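PDB 2XTS: sulfite dehydrogenase from Paracoccus pantotrophus, which probably oxidises the sulfane sulfur carried by a partner protein, using a molybdenum–molybdopterin cofactor and handing electrons to heme c of a bound cytochrome. Local coordinates for residues Q352-L358 with N370-Q374; W260-A264 with W291-G295; G280-L284 with I331-G335; P271-I277 with D381-N386; L94-L99 with E159-K163. All blocks are in the same frame, centred on the assembly; numbering follows the deposited sequence. Where two conformers were deposited one is given.

Contact 1 (Q352-L358 with N370-Q374); sequences QPTKDAL and NNGIQ. With GOL (glycerol), chain H.
A chi1 of -171° swings CG of Q352 away from its own N, and the extended chain beyond carries the amide to the carbonyl of N371, while N371 tucks CG between its own N and carbonyl carbon (chi1 63°) and so lays its amide across P353 and L358. In this dimerisation domain of the E-set type, the N-capped start of helix 355-362 is thereby closed on the loop that leads into strand 375-378. The cap is T354, whose OG1 accepts from A357 N. Q352 NE2 donates to N371 O at 2.9 Å; the oxygen lies in the amide plane of Q352, but the donor sits 38° above the carbonyl plane of N371. Q352 OE1 is held by S266 OG and by A344 N. A leucine in place of Q352 would probably leave N371 O without this donor and S266 and A344 without this acceptor. A backbone bond, I373 N to P353 O (2.9 Å), adds a second tie. N371 ND2 approaches P353 CD at 3.5 Å and bonds to A264 O, and N371 OD1 lies 3.5 Å from L358 CD1. N370 OD1 takes G372 N in an Asx turn, presenting G372 CA to P353 O at 3.3 Å. I373 CD1 reaches across to T354 CG2 (4.0 Å). A glycerol, probably from the crystallisation liquor, bridges the two segments: its O1 accepts from K355 N at 2.9 Å and donates to I373 O at 2.7 Å.

Contact 2 (W260-A264 with W291-G295); sequences WVMDA and WSGNG
S292 meets A264 along its whole short side chain. Its CB rests 3.9 Å from A264 CB and 3.8 Å from A264 CA. Beyond it OG, anti to the backbone N (chi1 180°), stands 3.6 Å from A264 N and accepts from N294 N at 3.0 Å, closing an ST turn within the type I beta turn S292-G295; the same oxygen is hydrogen-bonded to D346 OD2. An alanine here would probably leave N294 N without its acceptor and D346 without this partner, letting the turn shift. The turn joins strands 282-291 and 297-303 of the E-set domain, and the loop leading into strand 265-270 runs against it. G293 N donates to M262 O at 2.7 Å, nearly along the C=O axis; a CB on G293 would strike that oxygen. At the other end A264 CA-H points at W291 O (3.3 Å). The end of the M262 side chain leads away from 291-295, to about 7 Å from the bound molybdenum oxide. Buried polarity is thus met in two ways: the serine hydroxyl within the fold, by a backbone N-H and a carboxylate, and D263 across the subunit interface, by a salt bridge to R151 and a hydrogen bond to Y156 of the cytochrome chain.

Contact 3 (G280-L284 with I331-G335); sequences GKGPL and IDWDG
L284 and I331 run alongside each other on one face of the sheet, L284 CB 4.0 Å from I331 CG1. Their backbones exchange two bonds, L284 N to I331 O at 2.9 Å and I331 N to L284 O at 3.0 Å. The next hydrogen-bonded pair toward the strand ends is G282 with W333: G282 N meets a lone pair of W333 O in its carbonyl plane at 2.8 Å, whereas W333 N reaches G282 O from 49° above the carbonyl plane. Between them P283 and D332 make the non-hydrogen-bonded pair, and a chi1 of -175° on D332 brings OD1 back onto G282 CA (3.3 Å). This ladder joins neighbouring strands 282-291 and 325-333 of the E-set domain's antiparallel sheet, at the start of one and the end of the other. The W333 indole lies on the same face as L284 and I331. G280 O comes to the rim of the ring near its plane, 3.6 Å from CE3, and G335 CA lies over one face toward the rim. Ring rotation is further fixed by NE1, which bonds to S336 O. K281 runs its aliphatic chain past D334 and G335, CD 3.6 Å from D334 O. Farther out, I277 packs on L284 and W333, and M338 touches I331 and W333. R108 of the second subunit binds K281 O through NH2 and P283 O through NE.

Contact 4 (P271-I277 with D381-N386); sequences PSPQVPI and DGEVEN
P271, which follows a cis peptide bond, sets its CB 4.0 Å from CG2 of V384, the valine that points toward the loop 271-277. S272 meets the same side chain with its backbone: its O lies 3.5 Å from V384 CB, and CG1, anti to the valine N (chi1 -179°), is laid against S272 CA and C. S272 also opens a type I beta turn, closed by V275 N donating to S272 O at 2.8 Å, while its OG is tied to T269 O. P273 crosses V384 at about a right angle; its CA-H points at V384 O (3.3 Å) and its ring edges toward N386 N. A water takes V384 N at 2.9 Å and sits between P273 O and E383 OE1, linking P273, E383 and V384 across the contact. P276 CB comes 3.7 Å from OE1 of E383, whose chain is bent at chi2 (-64°); that carboxylate oxygen also pairs with R191 of the cytochrome chain. I277 N then donates to G382 O at 2.8 Å. In return G382 CA makes a CA-H...O contact with I277 O at 3.4 Å, and any CB on G382 would run into that oxygen. D381 OD1 accepts from E383 N, an Asx turn just before strand 384-389. The arrangement is a proline-rich loop between strands 265-270 and 282-291, laid against the start of 384-389, an outermost strand, within this chain, of the E-set domain's antiparallel sheet.

Contact 5 (L94-L99 with E159-K163); sequences LVEKPL and EAGVK
The backbones of L94-K97 and A160-K163 run against each other through three bonds, K163 N donating to L94 O (2.9 Å), E96 N to G161 O (2.7 Å) and K97 N to A160 O (3.0 Å), with a single beta bridge between V95 and V162. G161, at positive phi, ends helix 153-160 and turns its carbonyl onto E96; the last two of these bonds thus occupy carbonyls at the helix end. A160 CB touches both V95 CB (3.9 Å) and K97 O (3.3 Å), and L99 CD1 presses obliquely on E159 CB at 3.6 Å. K163, extended beyond CG, lies along the L94-V95 backbone, its CE 3.6 Å from V95 O, and E96 crosses it at about a right angle, bent at chi2 (-69°). Their charged ends are not in contact, with E96 OE2 4.9 Å from K163 NZ, though the opposite charges may attract. E159 spends its carboxylate on the backbone N atoms of L3 and G4 of the cytochrome chain. The contact pins a helix end to the link between strands 89-93 and 99-101, at the edge of the mixed sheet in the sulfite-oxidase-type molybdopterin domain; from L99 that sheet runs on into an antiparallel strand of the cytochrome.

Contact 5 comes first along the chain and stands alone in the molybdopterin domain, its centre about 62 Å from that of contact 3 and on the opposite side of the chain's centre. The other four lie in or beside the antiparallel strands of the E-set domain. Contacts 3 and 4, about 14 Å apart between centres, meet where I277 packs on W333 and L284. Contacts 1 and 2, also about 14 Å between centres, join through A264 and N371, with contact 2 nearer the molybdenum. Contact 4 spans contacts 1 and 3 in sequence, whereas contact 2 interleaves with both 3 and 4. Every one of the five has neighbours on a cytochrome chain, consistent with an extensive interface with the cytochrome subunits.

Contact 1 (Q352-L358 with N370-Q374)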
# COMPACT_ATOMS: atom_id res chain seq x y z
N GLN A 352 16.41 -4.34 -22.47
CA GLN A 352 16.35 -5.67 -21.89
C GLN A 352 16.75 -6.74 -22.91
O GLN A 352 16.14 -6.85 -23.95
CB GLN A 352 14.94 -5.94 -21.36
CG GLN A 352 14.83 -7.21 -20.55
CD GLN A 352 13.38 -7.55 -20.20
OE1 GLN A 352 12.46 -6.80 -20.52
NE2 GLN A 352 13.18 -8.68 -19.53
N PRO A 353 17.74 -7.59 -22.55
CA PRO A 353 18.22 -8.60 -23.48
C PRO A 353 17.39 -9.88 -23.46
O PRO A 353 16.68 -10.16 -22.48
CB PRO A 353 19.63 -8.90 -22.95
CG PRO A 353 19.51 -8.73 -21.49
CD PRO A 353 18.59 -7.53 -21.35
N THR A 354 17.52 -10.69 -24.50
CA THR A 354 17.00 -12.05 -24.45
C THR A 354 17.83 -12.92 -23.52
O THR A 354 18.99 -12.62 -23.21
CB THR A 354 16.98 -12.72 -25.83
OG1 THR A 354 18.32 -12.84 -26.32
CG2 THR A 354 16.11 -11.95 -26.80
N LYS A 355 17.24 -14.03 -23.09
CA LYS A 355 17.95 -15.05 -22.30
C LYS A 355 19.18 -15.54 -23.08
O LYS A 355 20.27 -15.68 -22.53
CB LYS A 355 17.03 -16.24 -21.96
CG LYS A 355 15.78 -15.90 -21.15
CD LYS A 355 14.88 -17.13 -20.95
CE LYS A 355 15.35 -17.89 -19.70
NZ LYS A 355 14.52 -19.08 -19.29
N ASP A 356 18.99 -15.79 -24.36
CA ASP A 356 20.10 -16.25 -25.19
C ASP A 356 21.22 -15.22 -25.29
O ASP A 356 22.39 -15.58 -25.27
CB ASP A 356 19.60 -16.60 -26.59
CG ASP A 356 18.89 -17.93 -26.65
OD1 ASP A 356 19.07 -18.74 -25.74
OD2 ASP A 356 18.16 -18.16 -27.65
N ALA A 357 20.87 -13.93 -25.39
CA ALA A 357 21.90 -12.89 -25.44
C ALA A 357 22.72 -12.86 -24.14
O ALA A 357 23.93 -12.66 -24.16
CB ALA A 357 21.30 -11.51 -25.75
N LEU A 358 22.03 -13.02 -23.03
CA LEU A 358 22.71 -13.11 -21.73
C LEU A 358 23.62 -14.32 -21.63
O LEU A 358 24.78 -14.19 -21.23
CB LEU A 358 21.71 -13.11 -20.59
CG LEU A 358 21.08 -11.75 -20.27
CD1 LEU A 358 19.85 -11.98 -19.40
CD2 LEU A 358 22.06 -10.86 -19.58
N ASN A 370 19.32 -12.69 -13.68
CA ASN A 370 18.60 -13.07 -14.89
C ASN A 370 17.50 -12.07 -15.22
O ASN A 370 16.37 -12.19 -14.75
CB ASN A 370 18.01 -14.47 -14.75
CG ASN A 370 17.36 -14.93 -16.03
OD1 ASN A 370 17.35 -14.20 -17.04
ND2 ASN A 370 16.81 -16.15 -16.02
N ASN A 371 17.84 -11.12 -16.08
CA ASN A 371 16.85 -10.17 -16.57
C ASN A 371 16.39 -10.47 -18.00
O ASN A 371 15.84 -9.59 -18.66
CB ASN A 371 17.31 -8.71 -16.43
CG ASN A 371 18.53 -8.38 -17.24
OD1 ASN A 371 19.48 -9.16 -17.33
ND2 ASN A 371 18.53 -7.18 -17.84
N GLY A 372 16.58 -11.69 -18.47
CA GLY A 372 16.21 -12.04 -19.83
C GLY A 372 14.72 -11.92 -20.12
O GLY A 372 13.87 -12.08 -19.25
N ILE A 373 14.40 -11.62 -21.37
CA ILE A 373 13.03 -11.52 -21.84
C ILE A 373 12.31 -12.83 -21.60
O ILE A 373 12.79 -13.89 -21.98
CB ILE A 373 12.99 -11.13 -23.34
CG1 ILE A 373 13.46 -9.69 -23.54
CG2 ILE A 373 11.63 -11.32 -23.98
CD1 ILE A 373 13.75 -9.33 -25.01
N GLN A 374 11.14 -12.74 -20.98
CA GLN A 374 10.25 -13.86 -20.73
C GLN A 374 9.28 -14.05 -21.90
O GLN A 374 8.75 -13.07 -22.43
CB GLN A 374 9.44 -13.57 -19.45
CG GLN A 374 8.41 -14.65 -19.12
CD GLN A 374 9.01 -15.99 -18.77
OE1 GLN A 374 8.74 -17.03 -19.41
NE2 GLN A 374 9.85 -16.00 -17.78
C1 GOL H . 14.02 -15.01 -25.18
O1 GOL H . 14.54 -14.45 -23.95
C2 GOL H . 14.75 -16.26 -25.72
O2 GOL H . 16.16 -16.09 -25.77
C3 GOL H . 14.46 -17.49 -24.87
O3 GOL H . 13.11 -17.85 -24.95
O HOH W 1 10.37 -9.97 -20.42

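Contact 2 (W260-A264 with W291-G295)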
# COMPACT_ATOMS: atom_id res chain seq x y z
N TRP A 260 26.16 -5.19 -8.03
CA TRP A 260 25.20 -4.55 -7.16
C TRP A 260 23.91 -4.18 -7.88
O TRP A 260 22.81 -4.42 -7.37
CB TRP A 260 25.82 -3.31 -6.52
CG TRP A 260 27.02 -3.62 -5.67
CD1 TRP A 260 27.16 -4.62 -4.78
CD2 TRP A 260 28.24 -2.87 -5.62
NE1 TRP A 260 28.40 -4.57 -4.18
CE2 TRP A 260 29.08 -3.49 -4.68
CE3 TRP A 260 28.72 -1.76 -6.31
CZ2 TRP A 260 30.37 -3.02 -4.40
CZ3 TRP A 260 30.01 -1.30 -6.03
CH2 TRP A 260 30.81 -1.93 -5.08
N VAL A 261 24.01 -3.56 -9.05
CA VAL A 261 22.81 -3.03 -9.70
C VAL A 261 22.00 -4.12 -10.39
O VAL A 261 22.53 -5.10 -10.92
CB VAL A 261 23.06 -1.83 -10.68
CG1 VAL A 261 21.80 -0.97 -10.82
CG2 VAL A 261 24.15 -0.93 -10.20
N MET A 262 20.68 -3.94 -10.33
CA MET A 262 19.72 -4.77 -11.03
C MET A 262 19.39 -4.10 -12.37
O MET A 262 18.96 -2.95 -12.42
CB MET A 262 18.47 -4.97 -10.17
CG MET A 262 18.72 -5.59 -8.82
SD MET A 262 19.50 -7.22 -8.92
CE MET A 262 18.11 -8.24 -9.41
N ASP A 263 19.57 -4.82 -13.47
CA ASP A 263 19.38 -4.24 -14.79
C ASP A 263 17.91 -4.23 -15.24
O ASP A 263 17.05 -4.92 -14.68
CB ASP A 263 20.24 -5.00 -15.81
CG ASP A 263 21.74 -4.84 -15.58
OD1 ASP A 263 22.19 -3.77 -15.12
OD2 ASP A 263 22.46 -5.80 -15.89
N ALA A 264 17.63 -3.45 -16.29
CA ALA A 264 16.27 -3.30 -16.80
C ALA A 264 15.64 -4.63 -17.11
O ALA A 264 16.24 -5.50 -17.73
CB ALA A 264 16.25 -2.40 -18.03
N TRP A 291 10.98 -2.44 -14.79
CA TRP A 291 11.75 -1.77 -13.76
C TRP A 291 13.23 -1.79 -14.14
O TRP A 291 13.66 -2.63 -14.92
CB TRP A 291 11.53 -2.41 -12.39
CG TRP A 291 11.93 -3.85 -12.27
CD1 TRP A 291 13.09 -4.31 -11.75
CD2 TRP A 291 11.17 -5.02 -12.64
NE1 TRP A 291 13.13 -5.67 -11.76
CE2 TRP A 291 11.97 -6.14 -12.32
CE3 TRP A 291 9.92 -5.24 -13.23
CZ2 TRP A 291 11.55 -7.45 -12.52
CZ3 TRP A 291 9.51 -6.53 -13.43
CH2 TRP A 291 10.32 -7.62 -13.08
N SER A 292 14.02 -0.88 -13.57
CA SER A 292 15.44 -0.85 -13.79
C SER A 292 16.16 -0.22 -12.62
O SER A 292 15.76 0.85 -12.15
CB SER A 292 15.78 -0.01 -15.01
OG SER A 292 17.17 -0.01 -15.20
N GLY A 293 17.27 -0.84 -12.20
CA GLY A 293 18.12 -0.26 -11.20
C GLY A 293 18.97 0.88 -11.71
O GLY A 293 19.64 1.53 -10.94
N ASN A 294 18.99 1.07 -13.03
CA ASN A 294 19.78 2.13 -13.65
C ASN A 294 18.99 3.40 -13.97
O ASN A 294 19.53 4.31 -14.59
CB ASN A 294 20.47 1.57 -14.91
CG ASN A 294 21.61 0.62 -14.57
OD1 ASN A 294 21.64 -0.54 -15.04
ND2 ASN A 294 22.51 1.07 -13.75
N GLY A 295 17.76 3.49 -13.48
CA GLY A 295 16.99 4.71 -13.57
C GLY A 295 15.54 4.48 -13.90
O GLY A 295 14.94 3.49 -13.45

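Contact 3 (G280-L284 with I331-G335)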
# COMPACT_ATOMS: atom_id res chain seq x y z
N GLY A 280 -12.63 -16.05 -24.06
CA GLY A 280 -12.84 -16.20 -25.50
C GLY A 280 -12.16 -15.12 -26.31
O GLY A 280 -11.32 -14.35 -25.81
N LYS A 281 -12.52 -15.06 -27.58
CA LYS A 281 -11.93 -14.12 -28.52
C LYS A 281 -12.40 -12.69 -28.25
O LYS A 281 -13.42 -12.51 -27.59
CB LYS A 281 -12.31 -14.51 -29.95
CG LYS A 281 -12.02 -15.97 -30.22
CD LYS A 281 -12.28 -16.31 -31.65
CE LYS A 281 -11.99 -17.76 -31.93
NZ LYS A 281 -12.96 -18.67 -31.26
N GLY A 282 -11.64 -11.71 -28.72
CA GLY A 282 -12.04 -10.31 -28.65
C GLY A 282 -11.06 -9.51 -27.79
O GLY A 282 -9.92 -9.91 -27.57
N PRO A 283 -11.52 -8.37 -27.26
CA PRO A 283 -10.67 -7.52 -26.43
C PRO A 283 -9.93 -8.27 -25.32
O PRO A 283 -10.52 -9.06 -24.59
CB PRO A 283 -11.67 -6.54 -25.82
CG PRO A 283 -12.74 -6.45 -26.85
CD PRO A 283 -12.87 -7.81 -27.43
N LEU A 284 -8.65 -7.97 -25.21
CA LEU A 284 -7.77 -8.60 -24.23
C LEU A 284 -6.80 -7.56 -23.73
O LEU A 284 -6.15 -6.89 -24.53
CB LEU A 284 -6.99 -9.75 -24.89
CG LEU A 284 -6.03 -10.56 -24.03
CD1 LEU A 284 -6.76 -11.36 -22.97
CD2 LEU A 284 -5.19 -11.46 -24.90
N ILE A 331 -5.26 -5.44 -26.97
CA ILE A 331 -5.37 -6.08 -28.30
C ILE A 331 -6.75 -6.69 -28.53
O ILE A 331 -7.56 -6.80 -27.61
CB ILE A 331 -4.26 -7.14 -28.53
CG1 ILE A 331 -4.49 -8.41 -27.68
CG2 ILE A 331 -2.88 -6.53 -28.28
CD1 ILE A 331 -3.67 -9.63 -28.15
N ASP A 332 -6.99 -7.10 -29.77
CA ASP A 332 -8.19 -7.84 -30.13
C ASP A 332 -7.74 -9.26 -30.48
O ASP A 332 -7.22 -9.49 -31.57
CB ASP A 332 -8.87 -7.13 -31.31
CG ASP A 332 -10.20 -7.73 -31.69
OD1 ASP A 332 -10.55 -8.82 -31.21
OD2 ASP A 332 -10.90 -7.09 -32.51
N TRP A 333 -7.93 -10.21 -29.57
CA TRP A 333 -7.42 -11.57 -29.76
C TRP A 333 -8.34 -12.38 -30.67
O TRP A 333 -9.52 -12.58 -30.36
CB TRP A 333 -7.24 -12.27 -28.41
CG TRP A 333 -6.59 -13.63 -28.52
CD1 TRP A 333 -5.50 -13.97 -29.28
CD2 TRP A 333 -6.99 -14.82 -27.85
NE1 TRP A 333 -5.21 -15.29 -29.12
CE2 TRP A 333 -6.10 -15.85 -28.24
CE3 TRP A 333 -8.02 -15.13 -26.96
CZ2 TRP A 333 -6.22 -17.15 -27.77
CZ3 TRP A 333 -8.13 -16.41 -26.49
CH2 TRP A 333 -7.23 -17.41 -26.88
N ASP A 334 -7.79 -12.83 -31.80
CA ASP A 334 -8.55 -13.62 -32.77
C ASP A 334 -8.55 -15.13 -32.46
O ASP A 334 -9.06 -15.93 -33.22
CB ASP A 334 -8.08 -13.34 -34.22
CG ASP A 334 -6.65 -13.75 -34.47
OD1 ASP A 334 -6.02 -14.35 -33.57
OD2 ASP A 334 -6.15 -13.50 -35.60
N GLY A 335 -7.98 -15.53 -31.32
CA GLY A 335 -7.99 -16.92 -30.91
C GLY A 335 -6.77 -17.70 -31.42
O GLY A 335 -6.67 -18.88 -31.16

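Contact 4 (P271-I277 with D381-N386)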
# COMPACT_ATOMS: atom_id res chain seq x y z
N PRO A 271 -1.92 -11.88 -19.93
CA PRO A 271 -2.00 -13.32 -19.64
C PRO A 271 -0.67 -13.87 -19.14
O PRO A 271 0.39 -13.34 -19.47
CB PRO A 271 -2.35 -13.94 -21.01
CG PRO A 271 -2.80 -12.86 -21.85
CD PRO A 271 -2.14 -11.60 -21.35
N SER A 272 -0.75 -14.92 -18.35
CA SER A 272 0.42 -15.63 -17.85
C SER A 272 -0.07 -17.02 -17.42
O SER A 272 -1.28 -17.26 -17.41
CB SER A 272 1.11 -14.86 -16.72
OG SER A 272 0.26 -14.75 -15.58
N PRO A 273 0.83 -17.93 -17.02
CA PRO A 273 0.33 -19.29 -16.75
C PRO A 273 -0.75 -19.41 -15.67
O PRO A 273 -1.62 -20.26 -15.79
CB PRO A 273 1.60 -20.05 -16.34
CG PRO A 273 2.68 -19.35 -17.16
CD PRO A 273 2.31 -17.88 -17.12
N GLN A 274 -0.70 -18.57 -14.64
CA GLN A 274 -1.71 -18.56 -13.60
C GLN A 274 -2.92 -17.72 -13.97
O GLN A 274 -3.85 -17.63 -13.18
CB GLN A 274 -1.12 -17.98 -12.31
CG GLN A 274 -0.02 -18.80 -11.66
CD GLN A 274 0.83 -17.95 -10.74
OE1 GLN A 274 1.57 -17.08 -11.22
NE2 GLN A 274 0.70 -18.16 -9.42
N VAL A 275 -2.89 -17.03 -15.12
CA VAL A 275 -3.96 -16.14 -15.56
C VAL A 275 -4.32 -16.50 -17.01
O VAL A 275 -4.00 -15.78 -17.97
CB VAL A 275 -3.54 -14.65 -15.48
CG1 VAL A 275 -4.75 -13.74 -15.73
CG2 VAL A 275 -2.90 -14.33 -14.15
N PRO A 276 -4.94 -17.66 -17.20
CA PRO A 276 -5.37 -18.06 -18.54
C PRO A 276 -6.46 -17.18 -19.09
O PRO A 276 -7.17 -16.50 -18.33
CB PRO A 276 -5.93 -19.46 -18.30
CG PRO A 276 -6.40 -19.43 -16.89
CD PRO A 276 -5.36 -18.64 -16.19
N ILE A 277 -6.59 -17.16 -20.42
CA ILE A 277 -7.66 -16.45 -21.07
C ILE A 277 -8.87 -17.37 -21.12
O ILE A 277 -8.85 -18.36 -21.84
CB ILE A 277 -7.28 -16.03 -22.50
CG1 ILE A 277 -5.94 -15.31 -22.52
CG2 ILE A 277 -8.40 -15.17 -23.09
CD1 ILE A 277 -5.44 -15.03 -23.93
N ASP A 381 -6.68 -22.72 -26.67
CA ASP A 381 -7.64 -22.87 -25.58
C ASP A 381 -7.53 -21.79 -24.51
O ASP A 381 -8.27 -21.83 -23.54
CB ASP A 381 -7.55 -24.27 -24.96
CG ASP A 381 -6.19 -24.58 -24.34
OD1 ASP A 381 -5.31 -23.70 -24.32
OD2 ASP A 381 -6.00 -25.73 -23.87
N GLY A 382 -6.64 -20.82 -24.70
CA GLY A 382 -6.42 -19.73 -23.75
C GLY A 382 -5.47 -20.06 -22.61
O GLY A 382 -5.16 -19.18 -21.79
N GLU A 383 -5.01 -21.29 -22.56
CA GLU A 383 -4.02 -21.66 -21.53
C GLU A 383 -2.66 -21.08 -21.92
O GLU A 383 -2.40 -20.84 -23.10
CB GLU A 383 -3.97 -23.17 -21.34
CG GLU A 383 -5.28 -23.76 -20.87
CD GLU A 383 -5.71 -23.27 -19.51
OE1 GLU A 383 -4.84 -23.03 -18.63
OE2 GLU A 383 -6.95 -23.16 -19.31
N VAL A 384 -1.81 -20.83 -20.94
CA VAL A 384 -0.60 -20.05 -21.16
C VAL A 384 0.58 -20.79 -20.52
O VAL A 384 0.48 -21.23 -19.38
CB VAL A 384 -0.75 -18.64 -20.53
CG1 VAL A 384 0.49 -17.82 -20.76
CG2 VAL A 384 -1.98 -17.93 -21.08
N GLU A 385 1.69 -20.91 -21.26
CA GLU A 385 2.86 -21.64 -20.78
C GLU A 385 4.12 -20.79 -20.75
O GLU A 385 4.36 -19.93 -21.60
CB GLU A 385 3.14 -22.85 -21.70
CG GLU A 385 2.20 -24.03 -21.51
CD GLU A 385 2.67 -25.30 -22.21
OE1 GLU A 385 3.89 -25.48 -22.36
OE2 GLU A 385 1.80 -26.13 -22.56
N ASN A 386 4.96 -21.09 -19.76
CA ASN A 386 6.34 -20.66 -19.72
C ASN A 386 7.15 -21.54 -20.67
O ASN A 386 7.18 -22.77 -20.51
CB ASN A 386 6.88 -20.86 -18.30
CG ASN A 386 8.35 -20.51 -18.18
OD1 ASN A 386 8.93 -19.89 -19.07
ND2 ASN A 386 8.98 -20.98 -17.11
O HOH W 2 -2.72 -21.34 -18.20

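Contact 5 (L94-L99 with E159-K163)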
# COMPACT_ATOMS: atom_id res chain seq x y z
N LEU A 94 35.85 3.55 11.27
CA LEU A 94 36.60 4.76 10.89
C LEU A 94 35.69 5.99 10.97
O LEU A 94 35.36 6.64 9.97
CB LEU A 94 37.25 4.59 9.50
CG LEU A 94 38.40 3.59 9.48
CD1 LEU A 94 38.77 3.27 8.04
CD2 LEU A 94 39.62 4.13 10.24
N VAL A 95 35.27 6.27 12.21
CA VAL A 95 34.45 7.42 12.54
C VAL A 95 35.09 8.16 13.70
O VAL A 95 35.83 7.58 14.49
CB VAL A 95 33.01 7.00 12.91
CG1 VAL A 95 32.31 6.40 11.69
CG2 VAL A 95 32.98 6.06 14.10
N GLU A 96 34.77 9.45 13.80
CA GLU A 96 35.32 10.26 14.88
C GLU A 96 34.77 9.87 16.24
O GLU A 96 35.49 9.87 17.23
CB GLU A 96 35.09 11.76 14.64
CG GLU A 96 35.74 12.29 13.37
CD GLU A 96 37.26 12.34 13.44
OE1 GLU A 96 37.88 12.58 12.39
OE2 GLU A 96 37.84 12.15 14.54
N LYS A 97 33.50 9.50 16.29
CA LYS A 97 32.87 9.05 17.53
C LYS A 97 31.92 7.90 17.21
O LYS A 97 30.94 8.12 16.50
CB LYS A 97 32.09 10.18 18.21
CG LYS A 97 31.57 9.81 19.59
CD LYS A 97 30.78 10.93 20.24
CE LYS A 97 31.69 11.97 20.86
NZ LYS A 97 30.86 12.98 21.59
N PRO A 98 32.20 6.69 17.70
CA PRO A 98 31.26 5.60 17.47
C PRO A 98 30.02 5.84 18.32
O PRO A 98 30.12 6.31 19.47
CB PRO A 98 32.01 4.38 17.96
CG PRO A 98 32.91 4.91 19.04
CD PRO A 98 33.29 6.27 18.59
N LEU A 99 28.85 5.50 17.79
CA LEU A 99 27.57 5.84 18.41
C LEU A 99 26.64 4.64 18.57
O LEU A 99 26.72 3.68 17.80
CB LEU A 99 26.83 6.91 17.60
CG LEU A 99 27.53 8.27 17.50
CD1 LEU A 99 26.81 9.18 16.52
CD2 LEU A 99 27.72 8.95 18.86
N GLU A 159 26.53 12.32 12.19
CA GLU A 159 26.58 12.39 13.65
C GLU A 159 27.86 11.77 14.18
O GLU A 159 28.44 12.29 15.12
CB GLU A 159 25.40 11.66 14.32
CG GLU A 159 24.08 12.35 14.39
CD GLU A 159 24.14 13.78 14.90
OE1 GLU A 159 24.44 14.05 16.10
OE2 GLU A 159 23.84 14.64 14.08
N ALA A 160 28.29 10.66 13.58
CA ALA A 160 29.49 9.95 14.02
C ALA A 160 30.76 10.60 13.47
O ALA A 160 31.79 10.56 14.12
CB ALA A 160 29.43 8.49 13.60
N GLY A 161 30.67 11.16 12.26
CA GLY A 161 31.80 11.82 11.62
C GLY A 161 32.70 10.82 10.91
O GLY A 161 33.64 10.29 11.47
N VAL A 162 32.43 10.57 9.64
CA VAL A 162 33.19 9.59 8.87
C VAL A 162 34.59 10.12 8.58
O VAL A 162 34.73 11.22 8.05
CB VAL A 162 32.49 9.23 7.54
CG1 VAL A 162 33.32 8.23 6.74
CG2 VAL A 162 31.10 8.65 7.81
N LYS A 163 35.63 9.34 8.89
CA LYS A 163 37.01 9.75 8.61
C LYS A 163 37.30 9.61 7.11
O LYS A 163 36.69 8.78 6.45
CB LYS A 163 37.98 8.90 9.44
CG LYS A 163 37.98 9.21 10.92
CD LYS A 163 38.78 8.20 11.73
CE LYS A 163 39.03 8.71 13.15
NZ LYS A 163 39.91 7.79 13.92